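PDB 2XZJ: extracellular sialidase/neuraminidase, putative from Aspergillus fumigatus, which probably cleaves terminal sialic acids, Kdn in particular, from glycoconjugates as a beta-propeller exo-sialidase. Local coordinates for residues F35-I40 with S366-I371; I40-R45 with Y338-K343; G227-I232 with A275-V280. All coordinates share one frame; numbering follows the deposited sequence.

Interaction 1: F35-I40 with S366-I371; sequences FHSFRI and SYRAII. With KFN (2,6-anhydro-3-deoxy-D-glycero-D-galacto-non-2-enonic acid), chain E.
Ser37 OG is held from two directions: it accepts a hydrogen bond from Arg368 N (2.9 Å, N-H...O angle 145°) and shares another with His36 ND1 (2.8 Å). The imidazole is thereby fixed in rotation, and Asn365 takes its NE2. With CG turned opposite the backbone N (chi1 -177°), the His36 ring lies over one face of Tyr367 as an offset stack, centroids 4.1 Å apart and planes 16° from parallel. His36 and Ser37 form a classic beta bulge against Arg58, at the start of strand 37-45. That strand edges the first propeller blade, while 368-375 lies between 12-18 and 349-356 in the last blade's sheet. Backbone contact is brief: Phe38 N donates to Arg368 O at 2.8 Å, after which Ile370 CD1 packs on Phe38 CB (3.9 Å). Farther in, Arg39 and Arg368 run side by side, Arg368 NH1 resting over one face of the Arg39 guanidinium, 3.6 Å from Arg39 NE. Glu354 forms a salt bridge with that NE, while Arg39 NH1 and NH2 both donate to carboxylate oxygen O1B of KFN, the NH2 bond being 2.8 Å. Arg245 and Arg302 also bond the ligand, consistent with the arginine triad of sialidases.

Interaction 2: I40-R45 with Y338-K343; sequences IPAVVR and YSSMTK. With KFN (2,6-anhydro-3-deoxy-D-glycero-D-galacto-non-2-enonic acid), chain E.
Apolar packing between Ile40 and Tyr338 starts the contact at its ligand end. The two side chains lie alongside each other and point the same way, so that Ile40 CD1 sits over one face of the tyrosine ring, 3.8 Å from its centroid and 25° off the normal, a CH-pi contact. Arg39 adds a cation-pi interaction with the same ring. Pro41 crosses Tyr338 at about a right angle, its CD 3.8 Å from Tyr338 CB, and farther along Val43 CG2 meets Thr342 CG2 at 3.9 Å.

The polar contacts are made mainly by hydroxyls. Ser340, with OG swung opposite its backbone N (chi1 -173°), reaches across to accept from Val43 N at 2.9 Å. Thr342 OG1 donates to Lys343 O within its own strand and lies 3.1 Å from Arg45 N. The Arg45 side chain then bends over that same carbonyl group, a face of its guanidinium lying on Lys343 C. One water donates to Val43 O and to Met341 O, 2.7 Å from each, and so ties two carbonyls that could not bond each other.

These are the edge strands of the first and last propeller blades, running almost exactly parallel (3°) with axes 5.6 Å apart. The chemistry implies a seam joined by side chains and water: Val43 to Ser340 is its one clear direct hydrogen bond, while the regular backbone ladders run inside each blade, from 40-45 to strand 51-58 and from 338-343 to strand 349-356.

Interaction 3: G227-I232 with A275-V280; sequences GAEGTI and ACQGSV. With KFN (2,6-anhydro-3-deoxy-D-glycero-D-galacto-non-2-enonic acid), chain E.
Two neighbouring blades of the propeller meet here beside the sugar pocket, where Glu229 and Thr231, leading into strand 232-234, face Gln277, Gly278 and Val280, leading into and along strand 279-284. The touching parts run nearly parallel, 5° apart. At the pocket end the extended Glu229 side chain crosses Gln277 at about a right angle, carboxylate and amide planes 76° apart, and sets OE1 3.4 Å from Gln277 CB. Its other oxygen, OE2, approaches KFN C6 at 3.4 Å. The carboxylate is steadied from its own blade by a salt bridge from OE1 to Arg245, and from the last blade by the Tyr338 hydroxyl at OE2. The Gln277 amide bends away instead, its NE2 donating to the carbonyls of Ser339 and Pro187.

Farther from the ligand, Thr231 places its OG1 between backbone N and carbonyl carbon (chi1 75°), where it bonds Asn243 O within its own blade. That leaves the methyl CG2 to press on Gly278 O at 3.2 Å. Val280 CG1 fits against both Thr231 OG1 (3.6 Å) and Ile232 O (3.3 Å).

Water does the polar bridging. One molecule donates to Glu229 O and accepts a weak bond from Gly278 N; another donates to Ile232 O and Val280 O, 2.8 Å from each. Direct contact across this boundary is thus van der Waals in kind, with methyl and methylene groups laid on oxygens, and the firm polar grip on Glu229 comes from residues beyond the two segments, which would fix the position of its carboxylate beside the sugar ring.

In the fold
All three contacts join neighbouring blades of one propeller, interactions 2 and 3 near its middle and interaction 1 farther out. Interactions 1 and 2 share Ile40 and strand 37-45, and both join it to the last blade's sheet, on strands 368-375 and 334-343; their centres are 15 Å apart. Interaction 3 joins the fourth and fifth blades, the fifth being next to the last, 12 Å from interaction 2 and 19 Å from interaction 1, centre to centre. Along the chain they are concentric: 227-232 and 275-280 fall between the partners of interaction 2, which fall between those of interaction 1. Early and late parts of the chain thus meet where the ring closes, and all three contacts border KFN.

Interaction 1: F35-I40 with S366-I371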
# COMPACT_ATOMS: atom_id res chain seq x y z
N PHE A 35 18.04 1.39 -8.59
CA PHE A 35 17.61 0.79 -7.32
C PHE A 35 17.75 -0.72 -7.26
O PHE A 35 17.32 -1.44 -8.18
CB PHE A 35 16.14 1.14 -7.05
CG PHE A 35 15.88 2.59 -7.02
CD1 PHE A 35 16.08 3.32 -5.85
CD2 PHE A 35 15.48 3.25 -8.16
CE1 PHE A 35 15.86 4.67 -5.80
CE2 PHE A 35 15.27 4.65 -8.13
CZ PHE A 35 15.44 5.35 -6.92
N HIS A 36 18.34 -1.18 -6.17
CA HIS A 36 18.51 -2.61 -5.93
C HIS A 36 17.14 -3.28 -5.97
O HIS A 36 16.93 -4.24 -6.70
CB HIS A 36 19.14 -2.85 -4.56
CG HIS A 36 19.42 -4.30 -4.27
ND1 HIS A 36 18.46 -5.14 -3.73
CD2 HIS A 36 20.52 -5.06 -4.46
CE1 HIS A 36 18.98 -6.35 -3.59
NE2 HIS A 36 20.22 -6.33 -4.03
N SER A 37 16.23 -2.72 -5.19
CA SER A 37 14.94 -3.34 -4.93
C SER A 37 13.83 -2.30 -4.95
O SER A 37 14.07 -1.12 -4.66
CB SER A 37 14.97 -4.03 -3.57
OG SER A 37 15.67 -5.27 -3.66
N PHE A 38 12.63 -2.75 -5.31
CA PHE A 38 11.41 -1.99 -5.08
C PHE A 38 10.51 -2.73 -4.10
O PHE A 38 10.27 -3.91 -4.29
CB PHE A 38 10.69 -1.72 -6.41
CG PHE A 38 11.49 -0.85 -7.36
CD1 PHE A 38 11.50 0.54 -7.21
CD2 PHE A 38 12.28 -1.43 -8.36
CE1 PHE A 38 12.26 1.34 -8.07
CE2 PHE A 38 13.05 -0.63 -9.23
CZ PHE A 38 13.03 0.76 -9.08
N ARG A 39 10.07 -2.04 -3.06
CA ARG A 39 9.16 -2.63 -2.07
C ARG A 39 8.07 -1.62 -1.68
O ARG A 39 8.09 -0.44 -2.09
CB ARG A 39 9.90 -3.09 -0.81
CG ARG A 39 10.81 -4.30 -0.95
CD ARG A 39 11.02 -4.98 0.38
NE ARG A 39 9.71 -5.32 0.93
CZ ARG A 39 9.42 -5.43 2.22
NH1 ARG A 39 10.35 -5.26 3.15
NH2 ARG A 39 8.17 -5.72 2.56
N ILE A 40 7.10 -2.10 -0.90
CA ILE A 40 6.11 -1.22 -0.28
C ILE A 40 5.28 -0.45 -1.34
O ILE A 40 5.40 0.79 -1.48
CB ILE A 40 6.77 -0.27 0.80
CG1 ILE A 40 7.87 -0.97 1.61
CG2 ILE A 40 5.72 0.33 1.74
CD1 ILE A 40 7.48 -2.30 2.30
N SER A 366 18.83 -9.99 -1.67
CA SER A 366 17.74 -10.58 -2.44
C SER A 366 16.91 -9.49 -3.16
O SER A 366 16.27 -8.67 -2.52
CB SER A 366 16.86 -11.44 -1.54
OG SER A 366 17.40 -12.74 -1.39
N TYR A 367 16.95 -9.52 -4.48
CA TYR A 367 16.29 -8.52 -5.30
C TYR A 367 14.79 -8.58 -5.09
O TYR A 367 14.21 -9.66 -5.05
CB TYR A 367 16.67 -8.71 -6.77
CG TYR A 367 18.14 -8.42 -7.00
CD1 TYR A 367 18.58 -7.10 -7.15
CD2 TYR A 367 19.08 -9.45 -6.99
CE1 TYR A 367 19.93 -6.81 -7.32
CE2 TYR A 367 20.45 -9.16 -7.18
CZ TYR A 367 20.86 -7.84 -7.32
OH TYR A 367 22.20 -7.53 -7.52
N ARG A 368 14.18 -7.41 -4.93
CA ARG A 368 12.72 -7.32 -4.80
C ARG A 368 12.12 -6.50 -5.94
O ARG A 368 12.59 -5.40 -6.24
CB ARG A 368 12.34 -6.67 -3.48
CG ARG A 368 13.03 -7.24 -2.25
CD ARG A 368 12.77 -8.74 -2.10
NE ARG A 368 13.27 -9.27 -0.84
CZ ARG A 368 12.65 -9.13 0.33
NH1 ARG A 368 11.51 -8.44 0.41
NH2 ARG A 368 13.18 -9.66 1.42
N ALA A 369 11.05 -7.05 -6.52
CA ALA A 369 10.38 -6.49 -7.69
C ALA A 369 8.91 -6.28 -7.34
O ALA A 369 8.44 -6.84 -6.35
CB ALA A 369 10.49 -7.47 -8.85
N ILE A 370 8.19 -5.48 -8.13
CA ILE A 370 6.75 -5.29 -7.89
C ILE A 370 5.92 -5.62 -9.14
O ILE A 370 6.16 -5.07 -10.22
CB ILE A 370 6.43 -3.87 -7.38
CG1 ILE A 370 7.13 -3.65 -6.04
CG2 ILE A 370 4.91 -3.65 -7.24
CD1 ILE A 370 6.92 -2.26 -5.45
N ILE A 371 4.94 -6.50 -8.94
CA ILE A 371 4.06 -6.97 -10.00
C ILE A 371 2.83 -6.11 -10.09
O ILE A 371 2.28 -5.72 -9.06
CB ILE A 371 3.61 -8.45 -9.73
CG1 ILE A 371 4.81 -9.36 -9.47
CG2 ILE A 371 2.69 -8.97 -10.85
CD1 ILE A 371 5.97 -9.13 -10.41
C1 KFN E . 8.30 -5.94 6.51
C3 KFN E . 8.63 -3.53 5.87
C4 KFN E . 8.62 -2.02 6.20
C5 KFN E . 8.75 -1.79 7.73
C6 KFN E . 7.80 -2.75 8.50
C7 KFN E . 7.91 -2.66 10.04
C8 KFN E . 6.80 -3.43 10.77
C9 KFN E . 7.11 -3.54 12.26
O5 KFN E . 8.47 -0.43 8.10
O1B KFN E . 8.53 -6.24 5.32
O1A KFN E . 8.01 -6.75 7.43
O4 KFN E . 9.66 -1.38 5.43
O6 KFN E . 8.07 -4.15 8.15
C2 KFN E . 8.33 -4.47 6.85
O7 KFN E . 9.15 -3.24 10.45
O8 KFN E . 5.53 -2.79 10.61
O9 KFN E . 7.07 -2.24 12.87
O HOH W 1 8.94 -5.95 -3.63

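Interaction 2: I40-R45 with Y338-K343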
# COMPACT_ATOMS: atom_id res chain seq x y z
N ILE A 40 7.10 -2.10 -0.90
CA ILE A 40 6.11 -1.22 -0.28
C ILE A 40 5.28 -0.45 -1.34
O ILE A 40 5.40 0.79 -1.48
CB ILE A 40 6.77 -0.27 0.80
CG1 ILE A 40 7.87 -0.97 1.61
CG2 ILE A 40 5.72 0.33 1.74
CD1 ILE A 40 7.48 -2.30 2.30
N PRO A 41 4.43 -1.18 -2.11
CA PRO A 41 3.59 -0.58 -3.14
C PRO A 41 2.38 0.22 -2.62
O PRO A 41 1.87 -0.03 -1.52
CB PRO A 41 3.08 -1.81 -3.92
CG PRO A 41 3.05 -2.90 -2.85
CD PRO A 41 4.35 -2.66 -2.14
N ALA A 42 1.93 1.16 -3.44
CA ALA A 42 0.66 1.85 -3.19
C ALA A 42 0.11 2.29 -4.54
O ALA A 42 0.86 2.80 -5.39
CB ALA A 42 0.88 3.04 -2.30
N VAL A 43 -1.18 2.13 -4.73
CA VAL A 43 -1.79 2.50 -6.02
C VAL A 43 -3.14 3.16 -5.85
O VAL A 43 -3.96 2.72 -5.03
CB VAL A 43 -1.85 1.29 -6.99
CG1 VAL A 43 -2.81 0.16 -6.47
CG2 VAL A 43 -2.23 1.74 -8.42
N VAL A 44 -3.37 4.23 -6.62
CA VAL A 44 -4.68 4.87 -6.67
C VAL A 44 -5.05 5.23 -8.12
O VAL A 44 -4.17 5.53 -8.93
CB VAL A 44 -4.72 6.17 -5.82
CG1 VAL A 44 -4.70 5.87 -4.33
CG2 VAL A 44 -3.56 7.09 -6.18
N ARG A 45 -6.34 5.19 -8.41
CA ARG A 45 -6.91 5.78 -9.62
C ARG A 45 -7.37 7.21 -9.32
O ARG A 45 -8.08 7.46 -8.35
CB ARG A 45 -8.07 4.94 -10.18
CG ARG A 45 -8.68 5.51 -11.49
CD ARG A 45 -9.84 4.68 -12.07
NE ARG A 45 -10.94 4.51 -11.13
CZ ARG A 45 -12.22 4.35 -11.47
NH1 ARG A 45 -12.61 4.38 -12.73
NH2 ARG A 45 -13.12 4.19 -10.51
N TYR A 338 3.71 -7.42 0.57
CA TYR A 338 2.84 -6.23 0.57
C TYR A 338 2.08 -6.08 -0.73
O TYR A 338 2.55 -6.50 -1.79
CB TYR A 338 3.69 -4.96 0.79
CG TYR A 338 4.19 -4.76 2.20
CD1 TYR A 338 4.72 -5.82 2.95
CD2 TYR A 338 4.16 -3.49 2.79
CE1 TYR A 338 5.18 -5.61 4.26
CE2 TYR A 338 4.61 -3.28 4.08
CZ TYR A 338 5.13 -4.35 4.81
OH TYR A 338 5.59 -4.13 6.08
N SER A 339 0.91 -5.42 -0.65
CA SER A 339 0.02 -5.27 -1.80
C SER A 339 -0.78 -3.97 -1.70
O SER A 339 -0.88 -3.40 -0.62
CB SER A 339 -0.95 -6.45 -1.88
OG SER A 339 -1.85 -6.46 -0.79
N SER A 340 -1.34 -3.52 -2.83
CA SER A 340 -2.23 -2.35 -2.90
C SER A 340 -3.18 -2.58 -4.06
O SER A 340 -2.78 -3.09 -5.12
CB SER A 340 -1.43 -1.05 -3.10
OG SER A 340 -2.25 0.12 -3.00
N MET A 341 -4.45 -2.23 -3.86
CA MET A 341 -5.47 -2.30 -4.91
C MET A 341 -6.19 -0.97 -5.19
O MET A 341 -6.41 -0.15 -4.28
CB MET A 341 -6.54 -3.36 -4.61
CG MET A 341 -6.04 -4.80 -4.41
SD MET A 341 -7.37 -5.88 -3.82
CE MET A 341 -7.55 -5.31 -2.13
N THR A 342 -6.60 -0.84 -6.44
CA THR A 342 -7.47 0.21 -6.93
C THR A 342 -8.52 -0.41 -7.86
O THR A 342 -8.36 -1.54 -8.33
CB THR A 342 -6.64 1.27 -7.73
OG1 THR A 342 -7.50 2.28 -8.24
CG2 THR A 342 -5.90 0.61 -8.88
N LYS A 343 -9.60 0.32 -8.12
CA LYS A 343 -10.43 -0.02 -9.27
C LYS A 343 -9.89 0.72 -10.47
O LYS A 343 -9.43 1.85 -10.34
CB LYS A 343 -11.86 0.43 -9.06
CG LYS A 343 -12.62 -0.34 -8.01
CD LYS A 343 -14.03 0.21 -7.93
CE LYS A 343 -14.16 1.25 -6.84
NZ LYS A 343 -15.47 1.97 -6.91
C1 KFN E . 8.30 -5.94 6.51
C3 KFN E . 8.63 -3.53 5.87
C4 KFN E . 8.62 -2.02 6.20
C5 KFN E . 8.75 -1.79 7.73
C6 KFN E . 7.80 -2.75 8.50
C7 KFN E . 7.91 -2.66 10.04
C8 KFN E . 6.80 -3.43 10.77
C9 KFN E . 7.11 -3.54 12.26
O5 KFN E . 8.47 -0.43 8.10
O1B KFN E . 8.53 -6.24 5.32
O1A KFN E . 8.01 -6.75 7.43
O4 KFN E . 9.66 -1.38 5.43
O6 KFN E . 8.07 -4.15 8.15
C2 KFN E . 8.33 -4.47 6.85
O7 KFN E . 9.15 -3.24 10.45
O8 KFN E . 5.53 -2.79 10.61
O9 KFN E . 7.07 -2.24 12.87
O HOH W 2 -6.43 2.52 -3.89

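Interaction 3: G227-I232 with A275-V280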
# COMPACT_ATOMS: atom_id res chain seq x y z
N GLY A 227 -2.69 -1.71 15.10
CA GLY A 227 -1.37 -2.11 14.64
C GLY A 227 -0.49 -0.94 14.23
O GLY A 227 -0.92 0.22 14.26
N ALA A 228 0.74 -1.27 13.84
CA ALA A 228 1.64 -0.30 13.19
C ALA A 228 1.25 -0.07 11.72
O ALA A 228 1.27 1.07 11.24
CB ALA A 228 3.09 -0.79 13.29
N GLU A 229 0.91 -1.15 11.01
CA GLU A 229 0.52 -1.06 9.59
C GLU A 229 -0.96 -1.37 9.40
O GLU A 229 -1.37 -2.53 9.42
CB GLU A 229 1.39 -1.98 8.74
CG GLU A 229 2.86 -1.55 8.68
CD GLU A 229 3.68 -2.44 7.75
OE1 GLU A 229 3.25 -3.59 7.47
OE2 GLU A 229 4.73 -1.98 7.28
N GLY A 230 -1.76 -0.33 9.26
CA GLY A 230 -3.20 -0.48 9.20
C GLY A 230 -3.77 -0.28 7.81
O GLY A 230 -3.12 0.35 6.95
N THR A 231 -4.95 -0.87 7.60
CA THR A 231 -5.78 -0.59 6.42
C THR A 231 -7.14 -0.07 6.88
O THR A 231 -7.57 -0.35 8.00
CB THR A 231 -5.97 -1.81 5.50
OG1 THR A 231 -6.88 -2.75 6.08
CG2 THR A 231 -4.63 -2.51 5.21
N ILE A 232 -7.80 0.68 6.02
CA ILE A 232 -9.08 1.29 6.36
C ILE A 232 -9.99 1.13 5.14
O ILE A 232 -9.53 1.20 3.97
CB ILE A 232 -8.94 2.78 6.79
CG1 ILE A 232 -10.27 3.34 7.33
CG2 ILE A 232 -8.45 3.65 5.62
CD1 ILE A 232 -10.65 2.90 8.73
N ALA A 275 2.06 -11.94 9.66
CA ALA A 275 2.64 -10.66 10.11
C ALA A 275 3.22 -9.93 8.89
O ALA A 275 4.43 -9.79 8.72
CB ALA A 275 3.70 -10.85 11.20
N CYS A 276 2.32 -9.50 8.01
CA CYS A 276 2.70 -8.75 6.83
C CYS A 276 1.61 -7.71 6.55
O CYS A 276 0.50 -7.83 7.07
CB CYS A 276 2.86 -9.72 5.66
SG CYS A 276 3.39 -9.02 4.04
N GLN A 277 1.92 -6.68 5.76
CA GLN A 277 0.90 -5.73 5.30
C GLN A 277 -0.11 -6.42 4.35
O GLN A 277 0.18 -7.49 3.75
CB GLN A 277 1.62 -4.51 4.67
CG GLN A 277 0.76 -3.41 4.05
CD GLN A 277 0.46 -3.64 2.56
OE1 GLN A 277 0.56 -4.74 2.06
NE2 GLN A 277 0.10 -2.56 1.85
N GLY A 278 -1.31 -5.84 4.27
CA GLY A 278 -2.35 -6.29 3.35
C GLY A 278 -3.04 -5.06 2.77
O GLY A 278 -2.67 -3.92 3.10
N SER A 279 -4.03 -5.28 1.91
CA SER A 279 -4.79 -4.19 1.33
C SER A 279 -6.30 -4.51 1.32
O SER A 279 -6.71 -5.69 1.39
CB SER A 279 -4.27 -3.87 -0.07
OG SER A 279 -4.33 -5.00 -0.93
N VAL A 280 -7.11 -3.45 1.27
CA VAL A 280 -8.58 -3.55 1.26
C VAL A 280 -9.15 -2.52 0.26
O VAL A 280 -8.58 -1.44 0.09
CB VAL A 280 -9.17 -3.41 2.73
CG1 VAL A 280 -9.04 -1.97 3.26
CG2 VAL A 280 -10.63 -3.90 2.85
C1 KFN E . 8.30 -5.94 6.51
C3 KFN E . 8.63 -3.53 5.87
C4 KFN E . 8.62 -2.02 6.20
C5 KFN E . 8.75 -1.79 7.73
C6 KFN E . 7.80 -2.75 8.50
C7 KFN E . 7.91 -2.66 10.04
C8 KFN E . 6.80 -3.43 10.77
C9 KFN E . 7.11 -3.54 12.26
O5 KFN E . 8.47 -0.43 8.10
O1B KFN E . 8.53 -6.24 5.32
O1A KFN E . 8.01 -6.75 7.43
O4 KFN E . 9.66 -1.38 5.43
O6 KFN E . 8.07 -4.15 8.15
C2 KFN E . 8.33 -4.47 6.85
O7 KFN E . 9.15 -3.24 10.45
O8 KFN E . 5.53 -2.79 10.61
O9 KFN E . 7.07 -2.24 12.87
O HOH W 3 -1.57 -3.72 6.84
O HOH W 4 -9.30 1.07 1.20